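Local coordinates for uncharacterized protein YfeY (Escherichia coli, PDB 2QZB) that is of unknown function, belongs to the DUF1131 family and is probably a lipoprotein of the cell envelope, at residues 15-19 with 130-134; 24-30 with 77-82; 56-60 with 70-74; 137-141 with 155-159. One frame throughout, in Å; residues are numbered along the deposited sequence. Where two conformers were deposited one is given.

All four contacts reach the same antiparallel sheet. Contacts 3 and 4 are pairings of neighbouring strands in it and lie on opposite sides of the chain's centre, their centres about 26 Å apart. Contacts 1 and 2 bring the N-terminal region, before helix 32-38, against the sheet. They touch each other, and contact 2 also touches contact 3. Contacts 1 and 4 share strand 133-138. Each contact is partly buried: none is wholly core or wholly surface. The chemistry differs. Contact 1 depends on one carboxylate, contact 2 on a turn with a single bridge, contact 3 on backbone bonds and a water, and contact 4 on a tryptophan ring.

Contact 1. Residues 15-19 with 130-134; sequences KVSEQ and SQHIS
Strand residues V16 and S17 are extended and lead into E18, which turns to phi/psi -48/-34. In the other segment, S130 is extended, Q131 and H132 bend (psi -14 and -18), and I133 begins strand 133-138. No beta bridge joins the two segments. Their nearest CA atoms are those of E18 and H132, 5.5 Å apart. E18 has chi1 and chi2 both m, which brings its carboxylate to the 130-132 bend. S130 OG donates to E18 OE2 at 2.6 Å. Q131 N and H132 ND1 each donate to E18 OE1 at 3.1 Å, the latter a His-carboxylate hydrogen bond. S130 OG, with chi1 t, also accepts from H132 N at 3.1 Å and I133 N at 2.9 Å, forming an ST turn and an ST motif. S17 OG makes a second ST turn, accepting from Q19 N at 3.3 Å. Beside the carboxylate, I133 CD1 lies 3.7 Å from E18 OE2, and V16 CG1 is 4.2 Å from I133 CG1. One carboxylate thus takes up polar groups of the 130-132 turn, in structural packing of the N-terminal segment on the sheet. V16 and I133 both pack on I162 of strand 158-165. The same strand supplies W164, whose NE1 bonds to E18 O.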
loop_
_atom_site.group_PDB
_atom_site.type_symbol
_atom_site.label_atom_id
_atom_site.label_comp_id
_atom_site.label_asym_id
_atom_site.label_seq_id
_atom_site.Cartn_x
_atom_site.Cartn_y
_atom_site.Cartn_z
ATOM N N LYS A 15 -12.112 1.218 3.540
ATOM C CA LYS A 15 -10.918 0.737 4.225
ATOM C C LYS A 15 -10.227 -0.395 3.453
ATOM O O LYS A 15 -10.863 -1.155 2.694
ATOM C CB LYS A 15 -11.247 0.210 5.618
ATOM C CG LYS A 15 -12.058 1.135 6.514
ATOM C CD LYS A 15 -11.746 0.823 7.966
ATOM C CE LYS A 15 -12.530 1.735 8.920
ATOM N NZ LYS A 15 -12.002 1.610 10.313
ATOM N N VAL A 16 -8.935 -0.522 3.700
ATOM C CA VAL A 16 -8.215 -1.714 3.310
ATOM C C VAL A 16 -8.567 -2.869 4.255
ATOM O O VAL A 16 -8.473 -2.743 5.477
ATOM C CB VAL A 16 -6.702 -1.459 3.336
ATOM C CG1 VAL A 16 -5.956 -2.515 2.551
ATOM C CG2 VAL A 16 -6.405 -0.039 2.794
ATOM N N SER A 17 -8.967 -3.996 3.673
ATOM C CA SER A 17 -9.318 -5.200 4.434
ATOM C C SER A 17 -8.709 -6.395 3.731
ATOM O O SER A 17 -8.178 -6.250 2.642
ATOM C CB SER A 17 -10.836 -5.356 4.485
ATOM O OG SER A 17 -11.376 -5.756 3.200
ATOM N N GLU A 18 -8.805 -7.578 4.338
ATOM C CA GLU A 18 -8.360 -8.832 3.715
ATOM C C GLU A 18 -8.857 -9.018 2.282
ATOM O O GLU A 18 -8.137 -9.595 1.471
ATOM C CB GLU A 18 -8.817 -10.048 4.545
ATOM C CG GLU A 18 -8.203 -10.130 5.935
ATOM C CD GLU A 18 -6.695 -10.083 5.885
ATOM O OE1 GLU A 18 -6.064 -11.048 5.398
ATOM O OE2 GLU A 18 -6.136 -9.069 6.311
ATOM N N GLN A 19 -10.067 -8.532 2.002
ATOM C CA GLN A 19 -10.743 -8.635 0.695
ATOM C C GLN A 19 -10.409 -7.572 -0.356
ATOM O O GLN A 19 -10.748 -7.736 -1.523
ATOM C CB GLN A 19 -12.262 -8.603 0.870
ATOM C CG GLN A 19 -12.811 -9.470 1.999
ATOM C CD GLN A 19 -12.774 -8.763 3.374
ATOM O OE1 GLN A 19 -13.182 -7.596 3.512
ATOM N NE2 GLN A 19 -12.309 -9.483 4.396
ATOM N N SER A 130 -2.664 -10.608 9.537
ATOM C CA SER A 130 -3.176 -10.471 8.162
ATOM C C SER A 130 -2.421 -11.350 7.176
ATOM O O SER A 130 -1.210 -11.511 7.294
ATOM C CB SER A 130 -3.072 -9.019 7.690
ATOM O OG SER A 130 -3.583 -8.898 6.365
ATOM N N GLN A 131 -3.134 -11.886 6.189
ATOM C CA GLN A 131 -2.546 -12.629 5.069
ATOM C C GLN A 131 -2.337 -11.713 3.847
ATOM O O GLN A 131 -1.668 -12.076 2.888
ATOM C CB GLN A 131 -3.488 -13.776 4.658
ATOM C CG GLN A 131 -3.649 -14.913 5.695
ATOM C CD GLN A 131 -4.957 -15.687 5.553
ATOM O OE1 GLN A 131 -5.497 -16.187 6.544
ATOM N NE2 GLN A 131 -5.478 -15.782 4.326
ATOM N N HIS A 132 -2.958 -10.532 3.857
ATOM C CA HIS A 132 -2.995 -9.707 2.622
ATOM C C HIS A 132 -2.471 -8.296 2.757
ATOM O O HIS A 132 -2.140 -7.687 1.749
ATOM C CB HIS A 132 -4.416 -9.686 2.047
ATOM C CG HIS A 132 -4.903 -11.031 1.643
ATOM N ND1 HIS A 132 -5.768 -11.777 2.421
ATOM C CD2 HIS A 132 -4.587 -11.807 0.577
ATOM C CE1 HIS A 132 -5.976 -12.944 1.837
ATOM N NE2 HIS A 132 -5.283 -12.982 0.711
ATOM N N ILE A 133 -2.375 -7.779 3.989
ATOM C CA ILE A 133 -2.018 -6.358 4.244
ATOM C C ILE A 133 -0.597 -6.181 4.786
ATOM O O ILE A 133 -0.145 -6.956 5.670
ATOM C CB ILE A 133 -3.078 -5.682 5.179
ATOM C CG1 ILE A 133 -4.482 -5.828 4.598
ATOM C CG2 ILE A 133 -2.755 -4.187 5.469
ATOM C CD1 ILE A 133 -5.597 -5.482 5.633
ATOM N N SER A 134 0.107 -5.179 4.230
ATOM C CA SER A 134 1.434 -4.763 4.641
ATOM C C SER A 134 1.403 -3.245 4.772
ATOM O O SER A 134 0.533 -2.606 4.189
ATOM C CB SER A 134 2.464 -5.108 3.565
ATOM O OG SER A 134 2.526 -6.509 3.342
#

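Contact 2. Residues 24-30 with 77-82; sequences LTASTPL and GTISRI
The shortest polar link is T78 OG1 donating to A26 O at 2.7 Å, with T78 chi1 at t. Two backbone bonds follow. I79 N donates to T28 O at 3.0 Å, and L30 N donates to G77 O at 3.1 Å. They flank P29 and T78, which form a single beta bridge with CA atoms about 4.5 Å apart. Before it, residues 25-28 make a type I turn, closed by T28 N to T25 O at 3.1 Å. T28 OG1 (chi1 m) braces the turn by accepting from T25 N at 2.9 Å. A26 CA also makes a CA-H...O contact with I79 O at 3.6 Å. I79, chi1 m and chi2 t, packs against the loop. Its CD1 is 3.9 Å from L24 CD2 and 3.6 Å from T28 CB, while its CG1 is 4.1 Å from L30 CD1. I82 CD1 packs on L24 CB at 3.9 Å. I72 and W164 of nearby strands also touch I79. S80 and R81 both face N73, a classic beta bulge at the start of strand 81-84. The chemistry is that of an irregular loop laid against the start of an inner strand: backbone polar groups are met by a few specific bonds, and leucines and isoleucines make the apolar layer.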
loop_
_atom_site.group_PDB
_atom_site.type_symbol
_atom_site.label_atom_id
_atom_site.label_comp_id
_atom_site.label_asym_id
_atom_site.label_seq_id
_atom_site.Cartn_x
_atom_site.Cartn_y
_atom_site.Cartn_z
ATOM N N LEU A 24 -13.002 -2.710 -4.437
ATOM C CA LEU A 24 -11.898 -3.210 -5.258
ATOM C C LEU A 24 -11.376 -4.507 -4.623
ATOM O O LEU A 24 -10.947 -4.508 -3.480
ATOM C CB LEU A 24 -10.789 -2.177 -5.340
ATOM C CG LEU A 24 -11.106 -0.810 -5.944
ATOM C CD1 LEU A 24 -9.981 0.155 -5.654
ATOM C CD2 LEU A 24 -11.309 -0.916 -7.469
ATOM N N THR A 25 -11.472 -5.608 -5.364
ATOM C CA THR A 25 -11.178 -6.948 -4.843
ATOM C C THR A 25 -10.390 -7.744 -5.877
ATOM O O THR A 25 -10.073 -7.243 -6.980
ATOM C CB THR A 25 -12.468 -7.758 -4.391
ATOM O OG1 THR A 25 -13.174 -8.261 -5.534
ATOM C CG2 THR A 25 -13.419 -6.931 -3.524
ATOM N N ALA A 26 -10.041 -8.974 -5.507
ATOM C CA ALA A 26 -9.341 -9.879 -6.415
ATOM C C ALA A 26 -10.208 -10.194 -7.647
ATOM O O ALA A 26 -9.681 -10.538 -8.699
ATOM C CB ALA A 26 -8.949 -11.166 -5.700
ATOM N N SER A 27 -11.524 -10.079 -7.535
ATOM C CA SER A 27 -12.364 -10.359 -8.721
ATOM C C SER A 27 -12.633 -9.127 -9.603
ATOM O O SER A 27 -13.217 -9.250 -10.687
ATOM C CB SER A 27 -13.662 -11.082 -8.348
ATOM O OG SER A 27 -14.234 -10.573 -7.150
ATOM N N THR A 28 -12.199 -7.946 -9.148
ATOM C CA THR A 28 -12.340 -6.736 -9.935
ATOM C C THR A 28 -11.440 -6.747 -11.171
ATOM O O THR A 28 -10.234 -6.837 -11.059
ATOM C CB THR A 28 -12.117 -5.470 -9.089
ATOM O OG1 THR A 28 -12.911 -5.544 -7.895
ATOM C CG2 THR A 28 -12.529 -4.240 -9.891
ATOM N N PRO A 29 -12.041 -6.679 -12.372
ATOM C CA PRO A 29 -11.249 -6.593 -13.590
ATOM C C PRO A 29 -10.336 -5.374 -13.582
ATOM O O PRO A 29 -10.719 -4.332 -13.039
ATOM C CB PRO A 29 -12.305 -6.368 -14.687
ATOM C CG PRO A 29 -13.576 -6.831 -14.126
ATOM C CD PRO A 29 -13.491 -6.709 -12.638
ATOM N N LEU A 30 -9.169 -5.485 -14.200
ATOM C CA LEU A 30 -8.296 -4.357 -14.294
ATOM C C LEU A 30 -8.690 -3.495 -15.499
ATOM O O LEU A 30 -8.028 -3.492 -16.525
ATOM C CB LEU A 30 -6.838 -4.774 -14.330
ATOM C CG LEU A 30 -5.869 -3.616 -14.140
ATOM C CD1 LEU A 30 -5.730 -3.287 -12.661
ATOM C CD2 LEU A 30 -4.551 -3.945 -14.759
ATOM N N GLY A 77 -5.028 -10.393 -15.838
ATOM C CA GLY A 77 -5.453 -8.951 -15.840
ATOM C C GLY A 77 -6.626 -8.593 -14.902
ATOM O O GLY A 77 -7.637 -7.962 -15.289
ATOM N N THR A 78 -6.498 -9.024 -13.658
ATOM C CA THR A 78 -7.513 -8.813 -12.639
ATOM C C THR A 78 -6.709 -8.192 -11.501
ATOM O O THR A 78 -5.493 -8.250 -11.540
ATOM C CB THR A 78 -8.241 -10.153 -12.308
ATOM O OG1 THR A 78 -9.208 -9.967 -11.262
ATOM C CG2 THR A 78 -7.267 -11.211 -11.891
ATOM N N ILE A 79 -7.338 -7.514 -10.549
ATOM C CA ILE A 79 -6.543 -6.773 -9.555
ATOM C C ILE A 79 -5.804 -7.714 -8.618
ATOM O O ILE A 79 -6.436 -8.520 -7.968
ATOM C CB ILE A 79 -7.421 -5.791 -8.694
ATOM C CG1 ILE A 79 -7.961 -4.652 -9.567
ATOM C CG2 ILE A 79 -6.577 -5.198 -7.568
ATOM C CD1 ILE A 79 -9.016 -3.755 -8.865
ATOM N N SER A 80 -4.484 -7.586 -8.531
ATOM C CA SER A 80 -3.692 -8.417 -7.625
ATOM C C SER A 80 -2.918 -7.662 -6.518
ATOM O O SER A 80 -2.391 -8.287 -5.592
ATOM C CB SER A 80 -2.719 -9.259 -8.434
ATOM O OG SER A 80 -1.824 -8.407 -9.082
ATOM N N ARG A 81 -2.860 -6.328 -6.622
ATOM C CA ARG A 81 -2.181 -5.474 -5.635
ATOM C C ARG A 81 -2.767 -4.063 -5.718
ATOM O O ARG A 81 -3.095 -3.585 -6.847
ATOM C CB ARG A 81 -0.672 -5.425 -5.886
ATOM C CG ARG A 81 0.133 -4.486 -4.929
ATOM C CD ARG A 81 1.635 -4.516 -5.176
ATOM N NE ARG A 81 2.324 -3.438 -4.483
ATOM C CZ ARG A 81 3.631 -3.387 -4.221
ATOM N NH1 ARG A 81 4.142 -2.329 -3.594
ATOM N NH2 ARG A 81 4.442 -4.375 -4.596
ATOM N N ILE A 82 -2.920 -3.420 -4.545
ATOM C CA ILE A 82 -3.362 -1.994 -4.451
ATOM C C ILE A 82 -2.489 -1.361 -3.393
ATOM O O ILE A 82 -2.459 -1.852 -2.243
ATOM C CB ILE A 82 -4.834 -1.838 -4.012
ATOM C CG1 ILE A 82 -5.777 -2.586 -4.969
ATOM C CG2 ILE A 82 -5.232 -0.308 -3.916
ATOM C CD1 ILE A 82 -7.130 -3.048 -4.357
#

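Contact 3. Residues 56-60 with 70-74; sequences VVRFF and MVING
This is an antiparallel strand pairing within the beta hairpin of strands 55-64 and 67-73, near the open ends of its two arms. The short strand axes approach to 4.8 Å, with N-to-C directions 154° apart. F60 and I72 form a hydrogen-bonded pair, CA atoms 5.1 Å apart. F60 N donates to I72 O at 2.9 Å, and I72 N donates to F60 O at 2.8 Å. V71 CA adds a CA-H...O contact to F60 O at 3.4 Å. F59 lies across from N73, with CA atoms 4.8 Å apart. Beyond this point the arms separate. R58 O and G74 N are 4.3 Å apart, and a water fills the gap. It donates to R58 O at 2.7 Å and to N73 OD1 at 2.5 Å, and accepts from G74 N at 3.3 Å. The hairpin belongs to a larger antiparallel sheet, in which strand 44-52 flanks one arm and strand 81-84 the other. F60 (chi1 m) and I72 (m, t) share a face, CB to CB 4.4 Å, and both pack on I35 of helix 32-38. F59 and N73 lie on the other face. F59 takes chi1 p, placing CD2 4.2 Å from V71 CG1. R58 points sideways, its side chain stays clear of 70-74, and its NH2 hydrogen-bonds to L30 O.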
loop_
_atom_site.group_PDB
_atom_site.type_symbol
_atom_site.label_atom_id
_atom_site.label_comp_id
_atom_site.label_asym_id
_atom_site.label_seq_id
_atom_site.Cartn_x
_atom_site.Cartn_y
_atom_site.Cartn_z
ATOM N N VAL A 56 4.285 -7.143 -20.489
ATOM C CA VAL A 56 3.892 -5.796 -20.146
ATOM C C VAL A 56 2.540 -5.872 -19.444
ATOM O O VAL A 56 1.621 -6.529 -19.945
ATOM C CB VAL A 56 3.841 -4.888 -21.408
ATOM C CG1 VAL A 56 2.938 -3.661 -21.203
ATOM C CG2 VAL A 56 5.266 -4.454 -21.798
ATOM N N VAL A 57 2.432 -5.243 -18.274
ATOM C CA VAL A 57 1.135 -5.184 -17.559
ATOM C C VAL A 57 0.630 -3.745 -17.427
ATOM O O VAL A 57 1.417 -2.793 -17.352
ATOM C CB VAL A 57 1.172 -5.789 -16.130
ATOM C CG1 VAL A 57 1.395 -7.316 -16.163
ATOM C CG2 VAL A 57 2.208 -5.093 -15.249
ATOM N N ARG A 58 -0.690 -3.618 -17.353
ATOM C CA ARG A 58 -1.313 -2.357 -17.141
ATOM C C ARG A 58 -1.428 -2.085 -15.644
ATOM O O ARG A 58 -1.473 -3.023 -14.818
ATOM C CB ARG A 58 -2.666 -2.366 -17.812
ATOM C CG ARG A 58 -2.570 -2.545 -19.351
ATOM C CD ARG A 58 -3.790 -3.246 -19.947
ATOM N NE ARG A 58 -5.031 -2.548 -19.621
ATOM C CZ ARG A 58 -5.951 -2.993 -18.761
ATOM N NH1 ARG A 58 -5.791 -4.166 -18.133
ATOM N NH2 ARG A 58 -7.040 -2.258 -18.535
ATOM N N PHE A 59 -1.387 -0.800 -15.308
ATOM C CA PHE A 59 -1.733 -0.332 -13.965
ATOM C C PHE A 59 -2.608 0.927 -14.037
ATOM O O PHE A 59 -2.668 1.565 -15.102
ATOM C CB PHE A 59 -0.488 -0.126 -13.081
ATOM C CG PHE A 59 0.394 1.012 -13.489
ATOM C CD1 PHE A 59 1.456 0.806 -14.346
ATOM C CD2 PHE A 59 0.198 2.275 -12.963
ATOM C CE1 PHE A 59 2.279 1.855 -14.711
ATOM C CE2 PHE A 59 0.984 3.334 -13.331
ATOM C CZ PHE A 59 2.067 3.128 -14.195
ATOM N N PHE A 60 -3.290 1.246 -12.931
ATOM C CA PHE A 60 -4.068 2.491 -12.810
ATOM C C PHE A 60 -3.606 3.271 -11.595
ATOM O O PHE A 60 -3.252 2.686 -10.578
ATOM C CB PHE A 60 -5.588 2.223 -12.732
ATOM C CG PHE A 60 -6.171 1.688 -14.010
ATOM C CD1 PHE A 60 -6.140 0.303 -14.284
ATOM C CD2 PHE A 60 -6.712 2.561 -14.971
ATOM C CE1 PHE A 60 -6.633 -0.201 -15.471
ATOM C CE2 PHE A 60 -7.218 2.080 -16.155
ATOM C CZ PHE A 60 -7.177 0.695 -16.424
ATOM N N MET A 70 -3.995 5.978 -4.885
ATOM C CA MET A 70 -3.826 4.497 -4.949
ATOM C C MET A 70 -3.205 4.166 -6.277
ATOM O O MET A 70 -3.514 4.812 -7.297
ATOM C CB MET A 70 -5.149 3.679 -4.995
ATOM C CG MET A 70 -6.216 3.893 -3.948
ATOM S SD MET A 70 -7.666 2.781 -4.137
ATOM C CE MET A 70 -8.794 3.841 -3.277
ATOM N N VAL A 71 -2.417 3.098 -6.265
ATOM C CA VAL A 71 -1.910 2.441 -7.475
ATOM C C VAL A 71 -2.514 1.055 -7.515
ATOM O O VAL A 71 -2.354 0.291 -6.563
ATOM C CB VAL A 71 -0.379 2.274 -7.454
ATOM C CG1 VAL A 71 0.119 1.663 -8.818
ATOM C CG2 VAL A 71 0.352 3.615 -7.166
ATOM N N ILE A 72 -3.202 0.724 -8.610
ATOM C CA ILE A 72 -3.826 -0.541 -8.759
ATOM C C ILE A 72 -3.071 -1.350 -9.825
ATOM O O ILE A 72 -2.822 -0.864 -10.956
ATOM C CB ILE A 72 -5.291 -0.357 -9.183
ATOM C CG1 ILE A 72 -6.035 0.511 -8.165
ATOM C CG2 ILE A 72 -5.943 -1.708 -9.359
ATOM C CD1 ILE A 72 -7.466 0.921 -8.620
ATOM N N ASN A 73 -2.689 -2.562 -9.449
ATOM C CA ASN A 73 -1.952 -3.495 -10.320
ATOM C C ASN A 73 -2.737 -4.772 -10.463
ATOM O O ASN A 73 -3.614 -5.071 -9.650
ATOM C CB ASN A 73 -0.540 -3.789 -9.773
ATOM C CG ASN A 73 0.461 -2.694 -10.098
ATOM O OD1 ASN A 73 0.857 -2.541 -11.247
ATOM N ND2 ASN A 73 0.905 -1.954 -9.091
ATOM N N GLY A 74 -2.447 -5.534 -11.516
ATOM C CA GLY A 74 -3.217 -6.747 -11.803
ATOM C C GLY A 74 -2.607 -7.600 -12.916
ATOM O O GLY A 74 -1.395 -7.856 -12.918
HETATM O O HOH W 1 0.118 -4.130 -12.970
#

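Contact 4. Residues 137-141 with 155-159; sequences FSGEW and KNWKV
Antiparallel strands 133-138 and 158-165, neighbours in the main sheet, pair here, and a tryptophan fills the space where they part. S138 and K158 are a hydrogen-bonded pair, CA atoms 5.7 Å apart. S138 N donates to K158 O at 3.0 Å, and K158 N donates to S138 O at 3.1 Å. F137 and V159 form the next, non-hydrogen-bonded pair, CA atoms 4.3 Å apart. Past S138 the chain is fully extended at G139 (phi/psi 175/-170) and runs over the W157 indole. W157 points toward it with chi1 m and chi2 33°. The bare CA of G139 sits over the five-membered ring in a CH-pi contact, 3.4 Å from its centroid and 7° off the ring normal. A CB at G139 would clash with W157 CD1, so the absence of a side chain leaves the hollow that the ring fills. The six-membered ring reaches F137 and W141. W157 CE3 lies 3.9 Å from F137 CB, and W157 CH2 lies 3.6 Å from W141 CE3. The two tryptophan rings meet obliquely, planes at 53°. F137 (chi1 m) fits against V159, CE2 to CG2 3.4 Å, and meets F101 edge-to-face. W141 chi1 is t, and its NE1 bonds to P144 O. At the indole edge, W157 NE1 donates to E140 O at 3.1 Å.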
loop_
_atom_site.group_PDB
_atom_site.type_symbol
_atom_site.label_atom_id
_atom_site.label_comp_id
_atom_site.label_asym_id
_atom_site.label_seq_id
_atom_site.Cartn_x
_atom_site.Cartn_y
_atom_site.Cartn_z
ATOM N N PHE A 137 6.869 2.045 5.674
ATOM C CA PHE A 137 7.199 3.099 6.638
ATOM C C PHE A 137 8.235 3.993 6.005
ATOM O O PHE A 137 9.041 3.523 5.205
ATOM C CB PHE A 137 7.748 2.489 7.949
ATOM C CG PHE A 137 6.684 1.836 8.785
ATOM C CD1 PHE A 137 6.327 0.501 8.568
ATOM C CD2 PHE A 137 6.008 2.556 9.737
ATOM C CE1 PHE A 137 5.324 -0.089 9.307
ATOM C CE2 PHE A 137 5.022 1.974 10.481
ATOM C CZ PHE A 137 4.657 0.653 10.253
ATOM N N SER A 138 8.223 5.280 6.337
ATOM C CA SER A 138 9.367 6.125 5.968
ATOM C C SER A 138 9.719 7.094 7.071
ATOM O O SER A 138 8.900 7.353 7.967
ATOM C CB SER A 138 9.212 6.821 4.610
ATOM O OG SER A 138 7.898 7.222 4.332
ATOM N N GLY A 139 10.945 7.599 7.029
ATOM C CA GLY A 139 11.465 8.447 8.107
ATOM C C GLY A 139 12.916 8.726 7.785
ATOM O O GLY A 139 13.363 8.408 6.674
ATOM N N GLU A 140 13.653 9.317 8.734
ATOM C CA GLU A 140 15.068 9.641 8.511
ATOM C C GLU A 140 15.926 8.389 8.406
ATOM O O GLU A 140 15.936 7.565 9.329
ATOM C CB GLU A 140 15.609 10.543 9.640
ATOM C CG GLU A 140 16.969 11.231 9.345
ATOM C CD GLU A 140 17.252 12.428 10.299
ATOM O OE1 GLU A 140 16.404 12.691 11.204
ATOM O OE2 GLU A 140 18.313 13.091 10.149
ATOM N N TRP A 141 16.650 8.255 7.299
ATOM C CA TRP A 141 17.570 7.135 7.141
ATOM C C TRP A 141 18.836 7.352 7.965
ATOM O O TRP A 141 19.283 8.498 8.162
ATOM C CB TRP A 141 17.931 6.889 5.680
ATOM C CG TRP A 141 18.569 5.549 5.458
ATOM C CD1 TRP A 141 19.894 5.234 5.589
ATOM C CD2 TRP A 141 17.901 4.338 5.098
ATOM N NE1 TRP A 141 20.088 3.887 5.339
ATOM C CE2 TRP A 141 18.881 3.322 5.024
ATOM C CE3 TRP A 141 16.562 4.012 4.829
ATOM C CZ2 TRP A 141 18.568 2.009 4.690
ATOM C CZ3 TRP A 141 16.251 2.704 4.492
ATOM C CH2 TRP A 141 17.251 1.721 4.419
ATOM N N LYS A 155 11.815 3.546 15.222
ATOM C CA LYS A 155 10.713 3.779 16.176
ATOM C C LYS A 155 9.911 5.041 15.837
ATOM O O LYS A 155 8.696 5.071 16.034
ATOM C CB LYS A 155 11.165 3.767 17.654
ATOM C CG LYS A 155 12.191 4.832 18.006
ATOM C CD LYS A 155 12.697 4.739 19.475
ATOM C CE LYS A 155 13.117 6.147 19.969
ATOM N NZ LYS A 155 14.242 6.193 20.983
ATOM N N ASN A 156 10.595 6.023 15.253
ATOM C CA ASN A 156 10.032 7.312 14.868
ATOM C C ASN A 156 9.528 7.380 13.406
ATOM O O ASN A 156 8.986 8.412 12.961
ATOM C CB ASN A 156 11.095 8.406 15.104
ATOM C CG ASN A 156 11.555 8.465 16.553
ATOM O OD1 ASN A 156 10.722 8.481 17.482
ATOM N ND2 ASN A 156 12.879 8.466 16.762
ATOM N N TRP A 157 9.697 6.294 12.660
ATOM C CA TRP A 157 9.118 6.222 11.307
ATOM C C TRP A 157 7.575 6.181 11.337
ATOM O O TRP A 157 6.969 5.878 12.359
ATOM C CB TRP A 157 9.720 5.036 10.549
ATOM C CG TRP A 157 11.145 5.301 10.076
ATOM C CD1 TRP A 157 12.093 6.061 10.695
ATOM C CD2 TRP A 157 11.758 4.794 8.878
ATOM N NE1 TRP A 157 13.257 6.077 9.945
ATOM C CE2 TRP A 157 13.068 5.309 8.823
ATOM C CE3 TRP A 157 11.309 3.970 7.835
ATOM C CZ2 TRP A 157 13.959 4.995 7.782
ATOM C CZ3 TRP A 157 12.181 3.676 6.780
ATOM C CH2 TRP A 157 13.496 4.190 6.768
ATOM N N LYS A 158 6.947 6.540 10.227
ATOM C CA LYS A 158 5.491 6.549 10.145
ATOM C C LYS A 158 5.049 5.854 8.869
ATOM O O LYS A 158 5.774 5.887 7.892
ATOM C CB LYS A 158 4.946 7.992 10.155
ATOM C CG LYS A 158 5.188 8.680 11.507
ATOM C CD LYS A 158 4.586 10.061 11.556
ATOM C CE LYS A 158 4.940 10.756 12.905
ATOM N NZ LYS A 158 4.683 12.253 12.777
ATOM N N VAL A 159 3.845 5.285 8.897
ATOM C CA VAL A 159 3.284 4.587 7.782
ATOM C C VAL A 159 3.134 5.573 6.626
ATOM O O VAL A 159 2.489 6.623 6.782
ATOM C CB VAL A 159 1.866 3.985 8.143
ATOM C CG1 VAL A 159 1.177 3.432 6.894
ATOM C CG2 VAL A 159 1.991 2.879 9.193
#